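Low temperature requirement C protein (Listeria monocytogenes, PDB 1Y9I) probably dephosphorylates phosphatidylglycerophosphate, and binds a magnesium ion and a calcium ion in an all-helical fold that assembles as a tetramer. Local coordinates at residues A[119-124]-A[143-148]; A[21-26]-A[125-130]; A[101-106]-A[112-117]. All coordinates share one frame; numbering follows the deposited sequence.

How the contacts relate
All three contacts bring together parts of one all-helical subunit, and all are largely buried, though contact 2 reaches the surface at G22. Contacts 1 and 3 share helix 114-123, which meets helix 143-160 in the first and helix 97-106 in the third; both border the second subunit. They touch where D145 packs on A102. Contact 2 lies on the other side of the chain's centre from contact 3, their centres about 17 Å apart, and meets contact 1 through L128 and I120. Chemistry follows position: contact 1 combines a small apolar patch with a hydrated, metal-bound acidic side, contact 2 is a small apolar touch with one water bridge, and contact 3 is aromatic and aliphatic packing.

Contact 1 of 3, residues A[119-124]-A[143-148]; sequences YIDKVK and LDDIVG. With MG (magnesium ion), chain F.
D121 holds CG trans to the backbone N (chi1 -178°) while D145 sets its own beside the N (chi1 -59°), bringing their OD1 atoms to 4.1 Å, the carboxylate planes 25° apart. This is a helix-helix contact, 114-123 against 143-160, at the edge of the magnesium site. The backbones come nearest at D121 and G148; with no side chain on G148, I120 CG2 can pack 3.9 Å from G148 CA. The like charges of the two carboxylates are probably eased by the magnesium ion on D145 and by K124 beside D121. D145 OD2 binds magnesium at 2.1 Å and D144 OD1 at 2.5 Å, with D98, T141 and two waters completing the shell. D121 OD2 is hydrogen-bonded to T115 of the second subunit. K124, with positive phi just past the helix end, curls back: its NZ forms a salt bridge to D121 OD1 at 3.5 Å and a hydrogen bond in the carbonyl plane to D121 O at 2.9 Å. Between the helices, one water donates both to D121 OD1, at 3.3 Å, and to the backbone D144 O, at 2.9 Å.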
loop_
_atom_site.group_PDB
_atom_site.type_symbol
_atom_site.label_atom_id
_atom_site.label_comp_id
_atom_site.label_asym_id
_atom_site.label_seq_id
_atom_site.Cartn_x
_atom_site.Cartn_y
_atom_site.Cartn_z
ATOM N N TYR A 119 15.281 3.236 -3.931
ATOM C CA TYR A 119 16.667 3.379 -4.354
ATOM C C TYR A 119 17.017 4.791 -4.806
ATOM O O TYR A 119 18.028 5.355 -4.386
ATOM C CB TYR A 119 16.956 2.392 -5.490
ATOM C CG TYR A 119 18.329 2.541 -6.117
ATOM C CD1 TYR A 119 19.486 2.285 -5.381
ATOM C CD2 TYR A 119 18.467 2.928 -7.449
ATOM C CE1 TYR A 119 20.746 2.408 -5.956
ATOM C CE2 TYR A 119 19.725 3.056 -8.036
ATOM C CZ TYR A 119 20.856 2.793 -7.283
ATOM O OH TYR A 119 22.100 2.908 -7.855
ATOM N N ILE A 120 16.179 5.373 -5.659
ATOM C CA ILE A 120 16.467 6.704 -6.167
ATOM C C ILE A 120 16.363 7.757 -5.069
ATOM O O ILE A 120 17.066 8.767 -5.100
ATOM C CB ILE A 120 15.552 7.059 -7.367
ATOM C CG1 ILE A 120 16.233 8.139 -8.217
ATOM C CG2 ILE A 120 14.180 7.528 -6.878
ATOM C CD1 ILE A 120 15.653 8.300 -9.607
ATOM N N ASP A 121 15.496 7.516 -4.091
ATOM C CA ASP A 121 15.346 8.455 -2.983
ATOM C C ASP A 121 16.627 8.510 -2.143
ATOM O O ASP A 121 16.953 9.544 -1.558
ATOM C CB ASP A 121 14.179 8.043 -2.089
ATOM C CG ASP A 121 13.955 9.020 -0.954
ATOM O OD1 ASP A 121 13.610 10.183 -1.239
ATOM O OD2 ASP A 121 14.133 8.629 0.219
ATOM N N LYS A 122 17.350 7.398 -2.078
ATOM C CA LYS A 122 18.588 7.355 -1.305
ATOM C C LYS A 122 19.763 7.963 -2.052
ATOM O O LYS A 122 20.540 8.726 -1.482
ATOM C CB LYS A 122 18.939 5.916 -0.920
ATOM C CG LYS A 122 18.312 5.439 0.374
ATOM C CD LYS A 122 18.728 6.312 1.548
ATOM C CE LYS A 122 18.139 5.807 2.857
ATOM N NZ LYS A 122 18.440 6.725 3.995
ATOM N N VAL A 123 19.885 7.622 -3.330
ATOM C CA VAL A 123 20.975 8.104 -4.171
ATOM C C VAL A 123 20.823 9.562 -4.582
ATOM O O VAL A 123 21.813 10.275 -4.751
ATOM C CB VAL A 123 21.098 7.227 -5.437
ATOM C CG1 VAL A 123 22.164 7.787 -6.369
ATOM C CG2 VAL A 123 21.425 5.805 -5.034
ATOM N N LYS A 124 19.582 9.995 -4.754
ATOM C CA LYS A 124 19.281 11.368 -5.131
ATOM C C LYS A 124 20.134 11.927 -6.267
ATOM O O LYS A 124 20.810 12.947 -6.107
ATOM C CB LYS A 124 19.402 12.278 -3.907
ATOM C CG LYS A 124 18.539 11.834 -2.741
ATOM C CD LYS A 124 18.683 12.754 -1.542
ATOM C CE LYS A 124 17.811 12.279 -0.393
ATOM N NZ LYS A 124 16.373 12.236 -0.778
ATOM N N LEU A 143 7.786 17.300 -2.664
ATOM C CA LEU A 143 8.236 17.270 -4.046
ATOM C C LEU A 143 9.362 16.281 -4.338
ATOM O O LEU A 143 9.389 15.690 -5.427
ATOM C CB LEU A 143 8.646 18.671 -4.504
ATOM C CG LEU A 143 9.044 18.762 -5.985
ATOM C CD1 LEU A 143 7.924 18.217 -6.858
ATOM C CD2 LEU A 143 9.344 20.208 -6.349
ATOM N N ASP A 144 10.298 16.094 -3.406
ATOM C CA ASP A 144 11.371 15.141 -3.686
ATOM C C ASP A 144 10.815 13.732 -3.902
ATOM O O ASP A 144 11.240 13.034 -4.829
ATOM C CB ASP A 144 12.461 15.139 -2.595
ATOM C CG ASP A 144 11.913 15.043 -1.185
ATOM O OD1 ASP A 144 10.779 14.558 -0.993
ATOM O OD2 ASP A 144 12.644 15.447 -0.254
ATOM N N ASP A 145 9.858 13.323 -3.068
ATOM C CA ASP A 145 9.232 12.004 -3.197
ATOM C C ASP A 145 8.429 11.932 -4.489
ATOM O O ASP A 145 8.432 10.913 -5.183
ATOM C CB ASP A 145 8.270 11.737 -2.037
ATOM C CG ASP A 145 8.944 11.785 -0.695
ATOM O OD1 ASP A 145 9.674 10.833 -0.361
ATOM O OD2 ASP A 145 8.739 12.783 0.025
ATOM N N ILE A 146 7.722 13.015 -4.798
ATOM C CA ILE A 146 6.905 13.070 -6.004
ATOM C C ILE A 146 7.743 12.847 -7.267
ATOM O O ILE A 146 7.380 12.055 -8.137
ATOM C CB ILE A 146 6.164 14.431 -6.102
ATOM C CG1 ILE A 146 5.025 14.473 -5.074
ATOM C CG2 ILE A 146 5.647 14.651 -7.511
ATOM C CD1 ILE A 146 4.347 15.840 -4.936
ATOM N N VAL A 147 8.869 13.545 -7.355
ATOM C CA VAL A 147 9.749 13.428 -8.509
ATOM C C VAL A 147 10.340 12.025 -8.597
ATOM O O VAL A 147 10.357 11.418 -9.666
ATOM C CB VAL A 147 10.866 14.490 -8.438
ATOM C CG1 VAL A 147 11.872 14.297 -9.573
ATOM C CG2 VAL A 147 10.241 15.869 -8.514
ATOM N N GLY A 148 10.812 11.504 -7.471
ATOM C CA GLY A 148 11.365 10.161 -7.473
ATOM C C GLY A 148 10.311 9.140 -7.875
ATOM O O GLY A 148 10.600 8.188 -8.607
HETATM MG MG MG F . 10.063 13.894 1.297
HETATM O O HOH W 1 13.145 10.940 -4.370
HETATM O O HOH W 2 13.614 12.165 0.426
HETATM O O HOH W 3 15.581 14.793 -0.194
HETATM O O HOH W 4 11.649 14.847 1.991
HETATM O O HOH W 5 11.135 12.120 1.146
#

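Contact 2 of 3, residues A[21-26]-A[125-130]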
loop_
_atom_site.group_PDB
_atom_site.type_symbol
_atom_site.label_atom_id
_atom_site.label_comp_id
_atom_site.label_asym_id
_atom_site.label_seq_id
_atom_site.Cartn_x
_atom_site.Cartn_y
_atom_site.Cartn_z
ATOM N N ARG A 21 8.120 24.922 -9.665
ATOM C CA ARG A 21 8.938 24.514 -8.530
ATOM C C ARG A 21 10.364 24.184 -8.963
ATOM O O ARG A 21 11.209 23.841 -8.138
ATOM C CB ARG A 21 8.304 23.315 -7.813
ATOM C CG ARG A 21 6.940 23.629 -7.205
ATOM C CD ARG A 21 7.024 24.772 -6.190
ATOM N NE ARG A 21 7.623 24.349 -4.930
ATOM C CZ ARG A 21 7.949 25.169 -3.934
ATOM N NH1 ARG A 21 7.739 26.474 -4.045
ATOM N NH2 ARG A 21 8.469 24.677 -2.819
ATOM N N GLY A 22 10.623 24.290 -10.263
ATOM C CA GLY A 22 11.959 24.041 -10.777
ATOM C C GLY A 22 12.234 22.676 -11.377
ATOM O O GLY A 22 13.391 22.328 -11.602
ATOM N N VAL A 23 11.188 21.902 -11.641
ATOM C CA VAL A 23 11.368 20.570 -12.212
ATOM C C VAL A 23 10.829 20.482 -13.635
ATOM O O VAL A 23 9.634 20.642 -13.872
ATOM C CB VAL A 23 10.675 19.495 -11.344
ATOM C CG1 VAL A 23 10.994 18.104 -11.878
ATOM C CG2 VAL A 23 11.140 19.623 -9.901
ATOM N N GLU A 24 11.723 20.233 -14.584
ATOM C CA GLU A 24 11.336 20.123 -15.983
ATOM C C GLU A 24 11.186 18.644 -16.335
ATOM O O GLU A 24 11.757 17.780 -15.670
ATOM C CB GLU A 24 12.409 20.753 -16.879
ATOM C CG GLU A 24 12.693 22.236 -16.626
ATOM C CD GLU A 24 11.565 23.148 -17.080
ATOM O OE1 GLU A 24 10.816 22.764 -18.003
ATOM O OE2 GLU A 24 11.438 24.262 -16.526
ATOM N N ILE A 25 10.419 18.360 -17.381
ATOM C CA ILE A 25 10.199 16.989 -17.830
ATOM C C ILE A 25 11.521 16.248 -18.031
ATOM O O ILE A 25 11.668 15.102 -17.606
ATOM C CB ILE A 25 9.410 16.961 -19.162
ATOM C CG1 ILE A 25 8.040 17.616 -18.970
ATOM C CG2 ILE A 25 9.265 15.530 -19.659
ATOM C CD1 ILE A 25 7.188 16.984 -17.887
ATOM N N ASP A 26 12.477 16.909 -18.679
ATOM C CA ASP A 26 13.786 16.313 -18.940
ATOM C C ASP A 26 14.552 15.944 -17.674
ATOM O O ASP A 26 15.345 15.002 -17.677
ATOM C CB ASP A 26 14.632 17.257 -19.803
ATOM C CG ASP A 26 14.370 17.080 -21.287
ATOM O OD1 ASP A 26 13.205 16.838 -21.662
ATOM O OD2 ASP A 26 15.329 17.192 -22.079
ATOM N N PRO A 125 20.103 11.277 -7.439
ATOM C CA PRO A 125 20.904 11.787 -8.552
ATOM C C PRO A 125 20.228 12.972 -9.240
ATOM O O PRO A 125 19.049 13.254 -9.009
ATOM C CB PRO A 125 21.008 10.576 -9.467
ATOM C CG PRO A 125 19.644 9.960 -9.317
ATOM C CD PRO A 125 19.429 10.019 -7.809
ATOM N N GLY A 126 20.982 13.669 -10.084
ATOM C CA GLY A 126 20.434 14.797 -10.818
ATOM C C GLY A 126 19.588 15.801 -10.053
ATOM O O GLY A 126 19.990 16.297 -9.000
ATOM N N ILE A 127 18.410 16.095 -10.597
ATOM C CA ILE A 127 17.488 17.064 -10.007
ATOM C C ILE A 127 17.146 16.779 -8.545
ATOM O O ILE A 127 16.865 17.700 -7.783
ATOM C CB ILE A 127 16.177 17.148 -10.831
ATOM C CG1 ILE A 127 15.293 18.286 -10.313
ATOM C CG2 ILE A 127 15.422 15.828 -10.755
ATOM C CD1 ILE A 127 15.878 19.661 -10.518
ATOM N N LEU A 128 17.171 15.511 -8.144
ATOM C CA LEU A 128 16.853 15.181 -6.760
ATOM C C LEU A 128 17.861 15.794 -5.792
ATOM O O LEU A 128 17.537 16.063 -4.636
ATOM C CB LEU A 128 16.778 13.663 -6.565
ATOM C CG LEU A 128 15.620 12.999 -7.327
ATOM C CD1 LEU A 128 15.624 11.500 -7.075
ATOM C CD2 LEU A 128 14.293 13.609 -6.881
ATOM N N ALA A 129 19.081 16.024 -6.265
ATOM C CA ALA A 129 20.102 16.629 -5.417
ATOM C C ALA A 129 19.756 18.100 -5.179
ATOM O O ALA A 129 19.961 18.630 -4.086
ATOM C CB ALA A 129 21.475 16.506 -6.072
ATOM N N LYS A 130 19.218 18.753 -6.203
ATOM C CA LYS A 130 18.847 20.161 -6.104
ATOM C C LYS A 130 17.643 20.384 -5.186
ATOM O O LYS A 130 17.475 21.462 -4.618
ATOM C CB LYS A 130 18.556 20.724 -7.499
ATOM C CG LYS A 130 19.729 20.605 -8.463
ATOM C CD LYS A 130 19.408 21.197 -9.835
ATOM C CE LYS A 130 19.235 22.708 -9.781
ATOM N NZ LYS A 130 18.877 23.281 -11.112
HETATM O O HOH W 6 15.976 24.099 -11.791
#
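I127 reaches across to the turn between helices 9-20 and 25-36 with its longer branch. CG1 stands opposite the backbone N (chi1 -173°), and the next torsion (chi2 66°) bends the terminal CD1 until it lies 3.8 Å from G22 O. Nearer the backbone on the same branch, I127 CG1 lies 4.4 Å from V23 CG2, a loose apolar touch. V23 holds CG1 opposite its own N, and this places CG2 beside the N. Both residues continue into the interior, V23 onto L143 and I28, I127 onto V147, so branched aliphatic side chains suit them.

The turn is built from two helix ends in succession. G22 closes the first helix in a Schellman motif, with a positive phi that favours glycine; E24 sits at the N-cap of the next, where the side chain of D27 bonds back to the E24 backbone N, as in one half of a capping box. Across from it, 127-130 is a short, weakly bonded helical turn.

Beyond CB, K130 is extended at its second and fourth torsions and bends at the third (67°); its NZ hydrogen-bonds to a water 3.1 Å away, which donates to G22 O, also at 3.1 Å. The G22 carbonyl has a methyl group near it and a water to accept from: the polar link is indirect, and the direct contact is weak and mostly van der Waals.

Contact 3 of 3, residues A[101-106]-A[112-117]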
loop_
_atom_site.group_PDB
_atom_site.type_symbol
_atom_site.label_atom_id
_atom_site.label_comp_id
_atom_site.label_asym_id
_atom_site.label_seq_id
_atom_site.Cartn_x
_atom_site.Cartn_y
_atom_site.Cartn_z
ATOM N N LEU A 101 2.152 9.535 0.120
ATOM C CA LEU A 101 1.527 10.181 -1.025
ATOM C C LEU A 101 2.228 9.785 -2.324
ATOM O O LEU A 101 1.576 9.472 -3.321
ATOM C CB LEU A 101 1.576 11.701 -0.847
ATOM C CG LEU A 101 1.030 12.543 -1.994
ATOM C CD1 LEU A 101 -0.460 12.277 -2.178
ATOM C CD2 LEU A 101 1.289 14.011 -1.690
ATOM N N ALA A 102 3.558 9.791 -2.305
ATOM C CA ALA A 102 4.344 9.443 -3.483
ATOM C C ALA A 102 4.181 7.980 -3.905
ATOM O O ALA A 102 4.272 7.652 -5.094
ATOM C CB ALA A 102 5.808 9.754 -3.234
ATOM N N LEU A 103 3.942 7.091 -2.947
ATOM C CA LEU A 103 3.773 5.688 -3.308
ATOM C C LEU A 103 2.534 5.529 -4.189
ATOM O O LEU A 103 2.463 4.611 -5.005
ATOM C CB LEU A 103 3.642 4.811 -2.062
ATOM C CG LEU A 103 3.674 3.305 -2.354
ATOM C CD1 LEU A 103 5.089 2.913 -2.760
ATOM C CD2 LEU A 103 3.237 2.511 -1.128
ATOM N N SER A 104 1.563 6.425 -4.034
ATOM C CA SER A 104 0.345 6.354 -4.837
ATOM C C SER A 104 0.667 6.643 -6.307
ATOM O O SER A 104 -0.047 6.201 -7.212
ATOM C CB SER A 104 -0.706 7.347 -4.319
ATOM O OG SER A 104 -0.368 8.686 -4.644
ATOM N N ILE A 105 1.743 7.391 -6.537
ATOM C CA ILE A 105 2.172 7.708 -7.894
ATOM C C ILE A 105 2.834 6.454 -8.451
ATOM O O ILE A 105 2.561 6.037 -9.571
ATOM C CB ILE A 105 3.191 8.870 -7.903
ATOM C CG1 ILE A 105 2.489 10.171 -7.500
ATOM C CG2 ILE A 105 3.834 8.998 -9.282
ATOM C CD1 ILE A 105 3.444 11.364 -7.366
ATOM N N VAL A 106 3.697 5.842 -7.651
ATOM C CA VAL A 106 4.372 4.620 -8.083
ATOM C C VAL A 106 3.359 3.531 -8.435
ATOM O O VAL A 106 3.485 2.841 -9.457
ATOM C CB VAL A 106 5.282 4.065 -6.968
ATOM C CG1 VAL A 106 5.923 2.753 -7.422
ATOM C CG2 VAL A 106 6.349 5.081 -6.613
ATOM N N ILE A 112 6.251 -3.329 -9.215
ATOM C CA ILE A 112 7.603 -3.459 -9.750
ATOM C C ILE A 112 8.360 -2.130 -9.737
ATOM O O ILE A 112 9.552 -2.080 -10.037
ATOM C CB ILE A 112 7.620 -4.031 -11.179
ATOM C CG1 ILE A 112 6.965 -3.064 -12.157
ATOM C CG2 ILE A 112 6.925 -5.386 -11.201
ATOM C CD1 ILE A 112 7.279 -3.407 -13.601
ATOM N N GLY A 113 7.667 -1.055 -9.381
ATOM C CA GLY A 113 8.324 0.238 -9.311
ATOM C C GLY A 113 8.771 0.571 -7.892
ATOM O O GLY A 113 9.523 1.530 -7.682
ATOM N N PHE A 114 8.331 -0.233 -6.925
ATOM C CA PHE A 114 8.656 -0.026 -5.506
ATOM C C PHE A 114 10.146 0.140 -5.202
ATOM O O PHE A 114 10.547 1.118 -4.584
ATOM C CB PHE A 114 8.131 -1.189 -4.640
ATOM C CG PHE A 114 6.628 -1.238 -4.487
ATOM C CD1 PHE A 114 5.808 -0.231 -4.996
ATOM C CD2 PHE A 114 6.035 -2.300 -3.810
ATOM C CE1 PHE A 114 4.415 -0.281 -4.827
ATOM C CE2 PHE A 114 4.645 -2.362 -3.635
ATOM C CZ PHE A 114 3.836 -1.348 -4.148
ATOM N N THR A 115 10.968 -0.820 -5.621
ATOM C CA THR A 115 12.391 -0.730 -5.327
ATOM C C THR A 115 13.101 0.469 -5.970
ATOM O O THR A 115 13.972 1.074 -5.346
ATOM C CB THR A 115 13.116 -2.062 -5.671
ATOM O OG1 THR A 115 12.779 -2.474 -6.999
ATOM C CG2 THR A 115 12.690 -3.155 -4.693
ATOM N N ASN A 116 12.721 0.838 -7.189
ATOM C CA ASN A 116 13.360 1.986 -7.823
ATOM C C ASN A 116 13.013 3.275 -7.095
ATOM O O ASN A 116 13.809 4.214 -7.051
ATOM C CB ASN A 116 12.962 2.097 -9.299
ATOM C CG ASN A 116 13.865 1.270 -10.201
ATOM O OD1 ASN A 116 14.974 0.910 -9.810
ATOM N ND2 ASN A 116 13.403 0.982 -11.412
ATOM N N TYR A 117 11.816 3.317 -6.525
ATOM C CA TYR A 117 11.368 4.483 -5.771
ATOM C C TYR A 117 12.271 4.671 -4.547
ATOM O O TYR A 117 12.798 5.765 -4.312
ATOM C CB TYR A 117 9.912 4.267 -5.352
ATOM C CG TYR A 117 9.339 5.275 -4.378
ATOM C CD1 TYR A 117 9.380 6.642 -4.643
ATOM C CD2 TYR A 117 8.670 4.846 -3.229
ATOM C CE1 TYR A 117 8.758 7.560 -3.794
ATOM C CE2 TYR A 117 8.048 5.748 -2.373
ATOM C CZ TYR A 117 8.091 7.103 -2.663
ATOM O OH TYR A 117 7.441 7.988 -1.834
#
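Two consecutive helices, 97-106 and 114-123, joined by a short loop, pack against each other here, and V106, at the end of the first, is wedged into the start of the second. Its CG1 branch, opposite the backbone N (chi1 177°), lies 3.6 Å from G113 C and reaches the edge of the F114 ring, in the ring plane, 3.8 Å from CD1. The other branch, CG2, sits over one face of the Y117 ring in a CH-pi contact, 4.1 Å from the centroid and 23° off the normal, displaced toward the CG side of the ring. One beta-branched residue thus serves two aromatic rings by different approaches. G113 has no CB, which suits the close approach of V106 CG1 to its backbone.

L103 is the second aliphatic side chain in the contact. Its CD1 lies between the two rings, 3.9 Å from F114 CE1 and 4.1 Å from Y117 CD2, approaching both obliquely. The short connection between these consecutive helices of an all-helical subunit brings such side chains together close to the metal site: Y117 is about 7 Å from the magnesium ion, measured from its side chain. With CG opposite its backbone N (chi1 171°), Y117 extends along helix 97-106 toward the small residue A102, whose CB lies 3.5 Å from Y117 CZ at the hydroxyl-bearing end of the ring. The buried hydroxyl there is hydrogen-bonded to the backbone oxygen of E99, one turn earlier in that helix and itself a calcium ligand. F114 also packs on L103 of the second subunit.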